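Alpha-14 giardin (Giardia lamblia, PDB 3CHJ) binds calcium ions and, as an annexin, may act as a calcium-regulated structural element linking the phospholipid bilayer to the underlying axoneme. Local coordinates at residues Glu21-Glu26 / Ala61-His66; Ser27-Leu32 / Lys65-Asp70; Glu72-Met77 / Gly301-Ala306; Ala14-Val19 / Ala53-Phe58. All coordinates share one frame; numbering follows the deposited sequence.

Interaction 1: residues Glu21-Glu26 / Ala61-His66; sequences EACQDE and AFLKKH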
# COMPACT_ATOMS: atom_id res chain seq x y z
N GLU A 21 -16.03 -11.45 -22.60
CA GLU A 21 -16.64 -10.40 -23.41
C GLU A 21 -15.99 -9.04 -23.20
O GLU A 21 -15.84 -8.25 -24.14
CB GLU A 21 -18.14 -10.36 -23.15
CG GLU A 21 -18.84 -11.62 -23.70
CD GLU A 21 -20.34 -11.64 -23.48
OE1 GLU A 21 -20.92 -10.60 -23.07
OE2 GLU A 21 -20.96 -12.70 -23.74
N ALA A 22 -15.55 -8.78 -21.98
CA ALA A 22 -14.89 -7.52 -21.65
C ALA A 22 -13.61 -7.30 -22.45
O ALA A 22 -13.25 -6.17 -22.75
CB ALA A 22 -14.59 -7.45 -20.14
N CYS A 23 -12.92 -8.39 -22.78
CA CYS A 23 -11.66 -8.33 -23.50
C CYS A 23 -11.83 -8.35 -25.02
O CYS A 23 -10.89 -8.02 -25.76
CB CYS A 23 -10.79 -9.50 -23.09
SG CYS A 23 -10.22 -9.39 -21.36
N GLN A 24 -13.02 -8.74 -25.45
CA GLN A 24 -13.36 -8.88 -26.88
C GLN A 24 -14.07 -7.64 -27.43
O GLN A 24 -14.21 -7.46 -28.66
CB GLN A 24 -14.23 -10.12 -27.09
CG GLN A 24 -13.47 -11.45 -26.96
CD GLN A 24 -14.37 -12.68 -27.05
OE1 GLN A 24 -15.59 -12.59 -26.91
NE2 GLN A 24 -13.76 -13.84 -27.26
N ASP A 25 -14.53 -6.79 -26.52
CA ASP A 25 -15.20 -5.54 -26.87
C ASP A 25 -14.63 -4.40 -26.03
O ASP A 25 -14.91 -4.31 -24.82
CB ASP A 25 -16.72 -5.68 -26.68
CG ASP A 25 -17.49 -4.42 -27.07
OD1 ASP A 25 -16.87 -3.41 -27.46
OD2 ASP A 25 -18.74 -4.44 -26.96
N GLU A 26 -13.85 -3.54 -26.68
CA GLU A 26 -13.15 -2.42 -26.04
C GLU A 26 -14.05 -1.55 -25.16
O GLU A 26 -13.62 -1.05 -24.12
CB GLU A 26 -12.44 -1.58 -27.12
CG GLU A 26 -11.69 -0.36 -26.63
CD GLU A 26 -10.27 -0.66 -26.21
OE1 GLU A 26 -10.07 -1.27 -25.13
OE2 GLU A 26 -9.34 -0.28 -26.97
N ALA A 61 -2.66 -15.28 -19.93
CA ALA A 61 -2.40 -15.41 -21.37
C ALA A 61 -3.48 -14.74 -22.21
O ALA A 61 -3.18 -14.12 -23.24
CB ALA A 61 -2.28 -16.88 -21.76
N PHE A 62 -4.73 -14.86 -21.77
CA PHE A 62 -5.87 -14.23 -22.45
C PHE A 62 -5.82 -12.70 -22.35
O PHE A 62 -6.04 -11.99 -23.34
CB PHE A 62 -7.17 -14.75 -21.86
CG PHE A 62 -8.40 -14.16 -22.48
CD1 PHE A 62 -8.75 -14.48 -23.79
CD2 PHE A 62 -9.23 -13.33 -21.74
CE1 PHE A 62 -9.92 -13.94 -24.36
CE2 PHE A 62 -10.39 -12.80 -22.29
CZ PHE A 62 -10.74 -13.10 -23.61
N LEU A 63 -5.57 -12.20 -21.14
CA LEU A 63 -5.46 -10.77 -20.95
C LEU A 63 -4.35 -10.16 -21.80
O LEU A 63 -4.52 -9.07 -22.34
CB LEU A 63 -5.23 -10.43 -19.47
CG LEU A 63 -6.36 -10.80 -18.51
CD1 LEU A 63 -5.96 -10.38 -17.10
CD2 LEU A 63 -7.70 -10.18 -18.93
N LYS A 64 -3.23 -10.87 -21.91
CA LYS A 64 -2.06 -10.34 -22.63
C LYS A 64 -2.38 -9.98 -24.09
O LYS A 64 -1.80 -9.03 -24.65
CB LYS A 64 -0.92 -11.36 -22.54
CG LYS A 64 0.39 -10.82 -23.02
CD LYS A 64 1.49 -11.85 -22.97
CE LYS A 64 2.80 -11.22 -23.42
NZ LYS A 64 3.91 -12.21 -23.52
N LYS A 65 -3.35 -10.68 -24.67
CA LYS A 65 -3.71 -10.52 -26.08
C LYS A 65 -4.55 -9.27 -26.30
O LYS A 65 -4.69 -8.79 -27.45
CB LYS A 65 -4.51 -11.74 -26.55
CG LYS A 65 -3.77 -13.06 -26.49
CD LYS A 65 -4.57 -14.18 -27.13
CE LYS A 65 -3.81 -15.51 -27.12
NZ LYS A 65 -3.96 -16.29 -25.83
N HIS A 66 -5.12 -8.76 -25.22
CA HIS A 66 -6.16 -7.74 -25.30
C HIS A 66 -5.89 -6.46 -24.52
O HIS A 66 -6.48 -5.41 -24.81
CB HIS A 66 -7.51 -8.34 -24.88
CG HIS A 66 -7.99 -9.42 -25.79
ND1 HIS A 66 -7.97 -10.75 -25.43
CD2 HIS A 66 -8.48 -9.37 -27.05
CE1 HIS A 66 -8.45 -11.48 -26.43
NE2 HIS A 66 -8.77 -10.66 -27.42
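Cys23, near the C-terminal end of helix 12-24, pushes its side chain into a niche formed by Phe62, Leu63 and His66, and the close packing gathers round it. Its CB lies 3.4 Å from Phe62 CE2, approaching the ring obliquely. The sulfur also stands obliquely to this ring, Cys23 SG lying 4.6 Å from the Phe62 centroid, a Cys sulfur-aromatic contact. From there SG also meets Leu63 CD2 at 3.6 Å, so one atom touches an aromatic and an aliphatic group. Phe62 reaches it because CG is anti to the backbone N (chi1 180°), which carries the ring away from its own helix and towards Cys23.

The partly exposed His66 closes the niche. The backbone carbonyl of Cys23 comes over one face of the imidazole, toward its rim, Cys23 O lying 3.0 Å from His66 CD2, while Lys65 CB covers the opposite face. The ring's rotation is fixed from its own side: His66 ND1 donates to Phe62 O at 3.1 Å (N-H...O 150°). Lys65 N donates to that oxygen from the other face of the carbonyl plane, so two donors grip it. The open side is that of Gln24 and Lys65, both exposed, and the Gln24 side chain stays 4.6 Å or more from segment 61-66.

Phe51 of helix 41-55 meets the Phe62 ring with planes at about 45°. Leu32 of helix 31-38 packs on Cys23, and Glu72, Val75 and Leu76 of helix 69-78 pack on Leu63, which places the contact between these three helices.

Interaction 2: residues Ser27-Leu32 / Lys65-Asp70; sequences SKRLDL and KHLSKD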
# COMPACT_ATOMS: atom_id res chain seq x y z
N SER A 27 -15.31 -1.38 -25.56
CA SER A 27 -16.26 -0.55 -24.82
C SER A 27 -16.69 -1.19 -23.49
O SER A 27 -17.30 -0.51 -22.64
CB SER A 27 -17.49 -0.26 -25.68
OG SER A 27 -18.24 -1.44 -25.88
N LYS A 28 -16.36 -2.47 -23.31
CA LYS A 28 -16.72 -3.22 -22.10
C LYS A 28 -15.53 -3.53 -21.19
O LYS A 28 -15.68 -4.27 -20.21
CB LYS A 28 -17.43 -4.53 -22.46
CG LYS A 28 -18.74 -4.34 -23.20
CD LYS A 28 -19.38 -5.69 -23.48
CE LYS A 28 -20.75 -5.53 -24.12
NZ LYS A 28 -21.31 -6.85 -24.51
N ARG A 29 -14.37 -2.95 -21.49
CA ARG A 29 -13.15 -3.26 -20.74
C ARG A 29 -13.32 -3.03 -19.24
O ARG A 29 -12.76 -3.78 -18.42
CB ARG A 29 -11.96 -2.45 -21.23
CG ARG A 29 -11.37 -2.93 -22.56
CD ARG A 29 -10.60 -4.24 -22.40
NE ARG A 29 -9.75 -4.49 -23.57
CZ ARG A 29 -10.21 -4.90 -24.76
NH1 ARG A 29 -11.51 -5.13 -24.94
NH2 ARG A 29 -9.36 -5.08 -25.76
N LEU A 30 -14.08 -2.00 -18.86
CA LEU A 30 -14.21 -1.69 -17.43
C LEU A 30 -15.06 -2.70 -16.66
O LEU A 30 -15.11 -2.68 -15.42
CB LEU A 30 -14.70 -0.25 -17.20
CG LEU A 30 -13.70 0.84 -17.59
CD1 LEU A 30 -14.39 2.20 -17.53
CD2 LEU A 30 -12.40 0.84 -16.73
N ASP A 31 -15.71 -3.63 -17.37
CA ASP A 31 -16.36 -4.73 -16.68
C ASP A 31 -15.37 -5.51 -15.83
O ASP A 31 -15.74 -6.08 -14.81
CB ASP A 31 -17.07 -5.67 -17.66
CG ASP A 31 -18.33 -5.05 -18.26
OD1 ASP A 31 -18.81 -4.01 -17.77
OD2 ASP A 31 -18.85 -5.63 -19.24
N LEU A 32 -14.11 -5.57 -16.26
CA LEU A 32 -13.09 -6.24 -15.47
C LEU A 32 -12.94 -5.58 -14.11
O LEU A 32 -12.67 -6.28 -13.12
CB LEU A 32 -11.73 -6.24 -16.18
CG LEU A 32 -11.71 -6.93 -17.56
CD1 LEU A 32 -10.37 -6.73 -18.22
CD2 LEU A 32 -12.04 -8.42 -17.41
N LYS A 65 -3.35 -10.68 -24.67
CA LYS A 65 -3.71 -10.52 -26.08
C LYS A 65 -4.55 -9.27 -26.30
O LYS A 65 -4.69 -8.79 -27.45
CB LYS A 65 -4.51 -11.74 -26.55
CG LYS A 65 -3.77 -13.06 -26.49
CD LYS A 65 -4.57 -14.18 -27.13
CE LYS A 65 -3.81 -15.51 -27.12
NZ LYS A 65 -3.96 -16.29 -25.83
N HIS A 66 -5.12 -8.76 -25.22
CA HIS A 66 -6.16 -7.74 -25.30
C HIS A 66 -5.89 -6.46 -24.52
O HIS A 66 -6.48 -5.41 -24.81
CB HIS A 66 -7.51 -8.34 -24.88
CG HIS A 66 -7.99 -9.42 -25.79
ND1 HIS A 66 -7.97 -10.75 -25.43
CD2 HIS A 66 -8.48 -9.37 -27.05
CE1 HIS A 66 -8.45 -11.48 -26.43
NE2 HIS A 66 -8.77 -10.66 -27.42
N LEU A 67 -5.02 -6.56 -23.52
CA LEU A 67 -4.75 -5.44 -22.63
C LEU A 67 -3.31 -4.99 -22.70
O LEU A 67 -2.42 -5.81 -22.96
CB LEU A 67 -5.08 -5.86 -21.17
CG LEU A 67 -6.53 -5.77 -20.69
CD1 LEU A 67 -7.52 -6.58 -21.48
CD2 LEU A 67 -6.61 -6.22 -19.22
N SER A 68 -3.07 -3.70 -22.43
CA SER A 68 -1.73 -3.16 -22.28
C SER A 68 -1.16 -3.68 -20.96
O SER A 68 -1.93 -4.10 -20.11
CB SER A 68 -1.75 -1.63 -22.26
OG SER A 68 -2.14 -1.11 -23.53
N LYS A 69 0.16 -3.62 -20.80
CA LYS A 69 0.84 -4.19 -19.64
C LYS A 69 0.35 -3.59 -18.34
O LYS A 69 0.11 -4.33 -17.36
CB LYS A 69 2.36 -4.02 -19.76
CG LYS A 69 3.12 -4.95 -18.82
CD LYS A 69 4.62 -4.96 -19.12
CE LYS A 69 5.33 -6.02 -18.25
NZ LYS A 69 5.14 -5.76 -16.79
N ASP A 70 0.20 -2.26 -18.30
CA ASP A 70 -0.26 -1.59 -17.07
C ASP A 70 -1.61 -2.12 -16.56
O ASP A 70 -1.77 -2.47 -15.38
CB ASP A 70 -0.23 -0.03 -17.17
CG ASP A 70 -1.06 0.57 -18.33
OD1 ASP A 70 -1.76 -0.13 -19.10
OD2 ASP A 70 -1.00 1.82 -18.45
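Arg29 and Leu67 run past each other in opposite directions, their side chains antiparallel, so that the guanidinium end of Arg29 arrives at the backbone of His66. There Arg29 NH2 donates to His66 O at 3.1 Å, with an N-H...O angle of 153°. The oxygen approaches the guanidinium at its edge, a little out of its plane, and the donor is tilted from the carbonyl plane. Against the imidazole of the same histidine the guanidinium is turned almost square, the two planes being 84° apart. A bend at chi2 (-72°) turns the arginine chain so that its end reaches the His66 carbonyl. Leu67 CD1 comes obliquely to the guanidinium, 3.7 Å from Arg29 NE. The other branch of the leucine points elsewhere: Leu67 CD2 meets Leu32 CD1 at 3.9 Å, the two side chains reaching for each other tip to tip.

Arg29 NH1 is held by the carbonyl oxygen of Ala22, so this buried guanidinium ties the end of helix 12-24 to the link between helices 59-64 and 69-78, and Glu26 adds a weak, long ion pair. Around these side chains stand helix 12-24, whose Val19 and Ala22 pack on Leu32, and helix 301-310, whose Val302 packs on Arg29.

Interaction 3: residues Glu72-Met77 / Gly301-Ala306; sequences ESLVLM and GVYGDA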
# COMPACT_ATOMS: atom_id res chain seq x y z
N GLU A 72 -3.28 -4.96 -17.62
CA GLU A 72 -3.24 -6.41 -17.36
C GLU A 72 -2.70 -6.68 -15.95
O GLU A 72 -3.26 -7.49 -15.20
CB GLU A 72 -2.38 -7.16 -18.38
CG GLU A 72 -2.32 -8.63 -18.03
CD GLU A 72 -1.32 -9.45 -18.79
OE1 GLU A 72 -0.62 -8.93 -19.69
OE2 GLU A 72 -1.22 -10.66 -18.46
N SER A 73 -1.62 -6.00 -15.62
CA SER A 73 -0.97 -6.17 -14.32
C SER A 73 -1.92 -5.78 -13.20
O SER A 73 -2.05 -6.50 -12.20
CB SER A 73 0.29 -5.33 -14.27
OG SER A 73 1.24 -5.90 -15.17
N LEU A 74 -2.61 -4.67 -13.40
CA LEU A 74 -3.60 -4.22 -12.42
C LEU A 74 -4.69 -5.25 -12.20
O LEU A 74 -4.96 -5.64 -11.06
CB LEU A 74 -4.21 -2.88 -12.89
CG LEU A 74 -5.36 -2.32 -12.04
CD1 LEU A 74 -4.82 -1.96 -10.62
CD2 LEU A 74 -5.91 -1.11 -12.74
N VAL A 75 -5.32 -5.71 -13.29
CA VAL A 75 -6.41 -6.69 -13.18
C VAL A 75 -5.94 -7.96 -12.46
O VAL A 75 -6.64 -8.48 -11.58
CB VAL A 75 -7.00 -7.02 -14.58
CG1 VAL A 75 -7.95 -8.21 -14.53
CG2 VAL A 75 -7.73 -5.80 -15.13
N LEU A 76 -4.77 -8.47 -12.81
CA LEU A 76 -4.27 -9.69 -12.14
C LEU A 76 -4.08 -9.48 -10.64
O LEU A 76 -4.37 -10.38 -9.85
CB LEU A 76 -2.97 -10.18 -12.79
CG LEU A 76 -3.20 -10.70 -14.21
CD1 LEU A 76 -1.86 -10.99 -14.89
CD2 LEU A 76 -4.10 -11.93 -14.26
N MET A 77 -3.67 -8.28 -10.25
CA MET A 77 -3.48 -7.97 -8.82
C MET A 77 -4.83 -7.96 -8.10
O MET A 77 -4.91 -8.28 -6.91
CB MET A 77 -2.82 -6.61 -8.64
CG MET A 77 -1.35 -6.52 -9.01
SD MET A 77 -0.72 -4.92 -8.41
CE MET A 77 0.87 -4.81 -9.28
N GLY A 301 -6.88 7.20 -21.43
CA GLY A 301 -7.49 5.94 -21.81
C GLY A 301 -8.05 5.12 -20.67
O GLY A 301 -8.30 5.64 -19.57
N VAL A 302 -8.29 3.86 -20.97
CA VAL A 302 -8.99 2.94 -20.09
C VAL A 302 -8.27 2.77 -18.75
O VAL A 302 -8.92 2.59 -17.72
CB VAL A 302 -9.28 1.57 -20.78
CG1 VAL A 302 -8.01 0.77 -21.01
CG2 VAL A 302 -10.35 0.79 -20.03
N TYR A 303 -6.95 2.82 -18.77
CA TYR A 303 -6.18 2.64 -17.53
C TYR A 303 -6.53 3.72 -16.53
O TYR A 303 -6.74 3.44 -15.34
CB TYR A 303 -4.67 2.58 -17.81
CG TYR A 303 -3.81 2.42 -16.57
CD1 TYR A 303 -3.79 1.23 -15.86
CD2 TYR A 303 -3.04 3.48 -16.09
CE1 TYR A 303 -3.00 1.08 -14.72
CE2 TYR A 303 -2.24 3.35 -14.96
CZ TYR A 303 -2.24 2.14 -14.27
OH TYR A 303 -1.46 2.03 -13.14
N GLY A 304 -6.57 4.96 -16.98
CA GLY A 304 -6.97 6.07 -16.12
C GLY A 304 -8.38 5.88 -15.60
O GLY A 304 -8.65 6.13 -14.43
N ASP A 305 -9.28 5.44 -16.47
CA ASP A 305 -10.67 5.21 -16.07
C ASP A 305 -10.75 4.12 -15.01
O ASP A 305 -11.54 4.22 -14.08
CB ASP A 305 -11.53 4.87 -17.30
CG ASP A 305 -11.70 6.08 -18.24
OD1 ASP A 305 -11.52 7.24 -17.80
OD2 ASP A 305 -12.02 5.85 -19.42
N ALA A 306 -9.90 3.10 -15.14
CA ALA A 306 -9.88 2.00 -14.16
C ALA A 306 -9.41 2.46 -12.79
O ALA A 306 -9.99 2.06 -11.77
CB ALA A 306 -9.02 0.84 -14.67
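The hydroxyl of Tyr303 is gripped by two groups of the 262-272 region: it hydrogen-bonds Asn266 OD1 and, weakly, Ser262 O. Anchored at that end, the phenol crosses Leu74 obliquely, Leu74 CD2 lying 4.1 Å from Tyr303 CE1. The same methyl, Leu74 CD2, also sits 4.1 Å from Ala306 CB, about one helical turn further along, and so rests in the notch between the tyrosine and the alanine. In Leu74, CG anti to the backbone N (chi1 175°) sends the branched end across to helix 301-310, and Tyr303 carries its ring out with a similar first torsion (178°).

Helix 301-310 falls in the fourth annexin repeat of the chain, whereas helix 69-78 lies more than 220 residues earlier. The contact therefore joins sequence-distant parts of the protein, as in the annexin fold, where the two ends of the array of repeats come together. All three touching residues are buried, and the meeting is apolar throughout. Phe71 of helix 69-78 and Leu30 pack on Ala306, and Asn266 touches Leu74 as well as holding the phenol, so helix 262-272 lines the Tyr303 side.

Interaction 4: residues Ala14-Val19 / Ala53-Phe58; sequences AVVQKV and AITGTF
An ST turn at Thr55 ends helix 41-55 just where that helix meets Val16 of helix 12-24. Thr55 OG1 accepts from Thr57 N at 3.1 Å, with an N-H...O angle of 158°, and is also hydrogen-bonded to Phe51 O, one turn back in the helix. Chi1 of 69° sets the hydroxyl between the backbone N and the carbonyl carbon and leaves the methyl anti to the carbonyl carbon, facing helix 12-24. That methyl, Thr55 CG2, lies 4.2 Å from Val16 CG1. The polar branch of the threonine thus serves its own helix end while the apolar branch serves the contact.

Val16 CG1 is shared: it also meets Ile54 CG2 at 4.1 Å, the two side chains reaching towards each other tip to tip. This valine is buried, whereas Ile54 is exposed, so the contact lies at the border of the apolar interior of this all-helical annexin fold. Just past the threonine, Gly56 leaves the helix with a positive phi. Phe51 of helix 41-55 packs on both Val16 and Val19, and Leu32 and Ile35 of helix 31-38 pack on Val19.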
# COMPACT_ATOMS: atom_id res chain seq x y z
N ALA A 14 -20.95 -17.59 -15.45
CA ALA A 14 -21.45 -16.31 -15.93
C ALA A 14 -20.41 -15.18 -15.80
O ALA A 14 -20.24 -14.37 -16.72
CB ALA A 14 -22.74 -15.94 -15.20
N VAL A 15 -19.71 -15.13 -14.67
CA VAL A 15 -18.67 -14.12 -14.48
C VAL A 15 -17.49 -14.35 -15.44
O VAL A 15 -16.94 -13.39 -15.98
CB VAL A 15 -18.22 -14.01 -12.99
CG1 VAL A 15 -17.09 -12.98 -12.84
CG2 VAL A 15 -19.39 -13.62 -12.12
N VAL A 16 -17.13 -15.61 -15.67
CA VAL A 16 -16.10 -15.96 -16.66
C VAL A 16 -16.47 -15.41 -18.05
O VAL A 16 -15.64 -14.80 -18.73
CB VAL A 16 -15.83 -17.49 -16.68
CG1 VAL A 16 -15.01 -17.91 -17.90
CG2 VAL A 16 -15.12 -17.91 -15.40
N GLN A 17 -17.73 -15.62 -18.46
CA GLN A 17 -18.15 -15.13 -19.78
C GLN A 17 -18.12 -13.60 -19.85
O GLN A 17 -17.80 -13.03 -20.90
CB GLN A 17 -19.49 -15.73 -20.23
CG GLN A 17 -20.73 -15.27 -19.46
CD GLN A 17 -21.46 -14.08 -20.11
OE1 GLN A 17 -21.98 -14.18 -21.22
NE2 GLN A 17 -21.51 -12.96 -19.39
N LYS A 18 -18.38 -12.95 -18.72
CA LYS A 18 -18.32 -11.49 -18.67
C LYS A 18 -16.88 -11.00 -18.87
O LYS A 18 -16.64 -9.97 -19.53
CB LYS A 18 -18.88 -10.98 -17.34
CG LYS A 18 -19.11 -9.48 -17.34
CD LYS A 18 -19.77 -9.01 -16.05
CE LYS A 18 -20.14 -7.54 -16.13
NZ LYS A 18 -20.58 -7.02 -14.79
N VAL A 19 -15.93 -11.72 -18.28
CA VAL A 19 -14.50 -11.45 -18.44
C VAL A 19 -14.08 -11.61 -19.91
O VAL A 19 -13.45 -10.73 -20.49
CB VAL A 19 -13.64 -12.34 -17.50
CG1 VAL A 19 -12.15 -12.23 -17.83
CG2 VAL A 19 -13.91 -11.95 -16.03
N ALA A 53 -10.36 -23.69 -16.56
CA ALA A 53 -11.15 -24.91 -16.73
C ALA A 53 -12.18 -24.76 -17.85
O ALA A 53 -12.34 -25.67 -18.68
CB ALA A 53 -11.82 -25.29 -15.41
N ILE A 54 -12.85 -23.61 -17.88
CA ILE A 54 -13.91 -23.31 -18.85
C ILE A 54 -13.38 -22.99 -20.26
O ILE A 54 -13.90 -23.52 -21.25
CB ILE A 54 -14.85 -22.18 -18.34
CG1 ILE A 54 -15.71 -22.69 -17.18
CG2 ILE A 54 -15.74 -21.61 -19.47
CD1 ILE A 54 -16.63 -21.66 -16.58
N THR A 55 -12.35 -22.16 -20.35
CA THR A 55 -11.85 -21.66 -21.64
C THR A 55 -10.66 -22.44 -22.18
O THR A 55 -10.32 -22.35 -23.36
CB THR A 55 -11.45 -20.16 -21.57
OG1 THR A 55 -10.27 -20.04 -20.75
CG2 THR A 55 -12.58 -19.29 -21.00
N GLY A 56 -9.99 -23.20 -21.30
CA GLY A 56 -8.78 -23.93 -21.69
C GLY A 56 -7.56 -23.03 -21.82
O GLY A 56 -6.47 -23.49 -22.18
N THR A 57 -7.74 -21.74 -21.52
CA THR A 57 -6.67 -20.75 -21.57
C THR A 57 -6.54 -20.12 -20.20
O THR A 57 -7.54 -19.82 -19.54
CB THR A 57 -6.98 -19.63 -22.60
OG1 THR A 57 -7.21 -20.22 -23.89
CG2 THR A 57 -5.83 -18.64 -22.71
N PHE A 58 -5.30 -19.91 -19.77
CA PHE A 58 -5.03 -19.22 -18.52
C PHE A 58 -5.39 -17.74 -18.65
O PHE A 58 -5.21 -17.13 -19.71
CB PHE A 58 -3.59 -19.41 -18.07
CG PHE A 58 -3.34 -20.76 -17.45
CD1 PHE A 58 -3.60 -20.97 -16.10
CD2 PHE A 58 -2.88 -21.82 -18.23
CE1 PHE A 58 -3.39 -22.23 -15.52
CE2 PHE A 58 -2.67 -23.08 -17.66
CZ PHE A 58 -2.92 -23.29 -16.30

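Overall arrangement
All four contacts lie on the same side of the chain's centre, away from the bound calcium ion. Interactions 1 and 4 share helix 12-24, their centres 11 Å apart. Interactions 2 and 3 have centres 7 Å apart and use one helix in common, that of residues 69-78. Interactions 1 and 2 have centres 6 Å apart and share Lys65 and His66. Interactions 3 and 4 are about 7 Å apart at their nearest atoms and do not touch. Interaction 4 crosses both 1 and 2, their segments alternating along the chain, whereas interaction 3 opens only after the others close. Of the four, it is the one whose segments span the N-terminal helices and the fourth repeat.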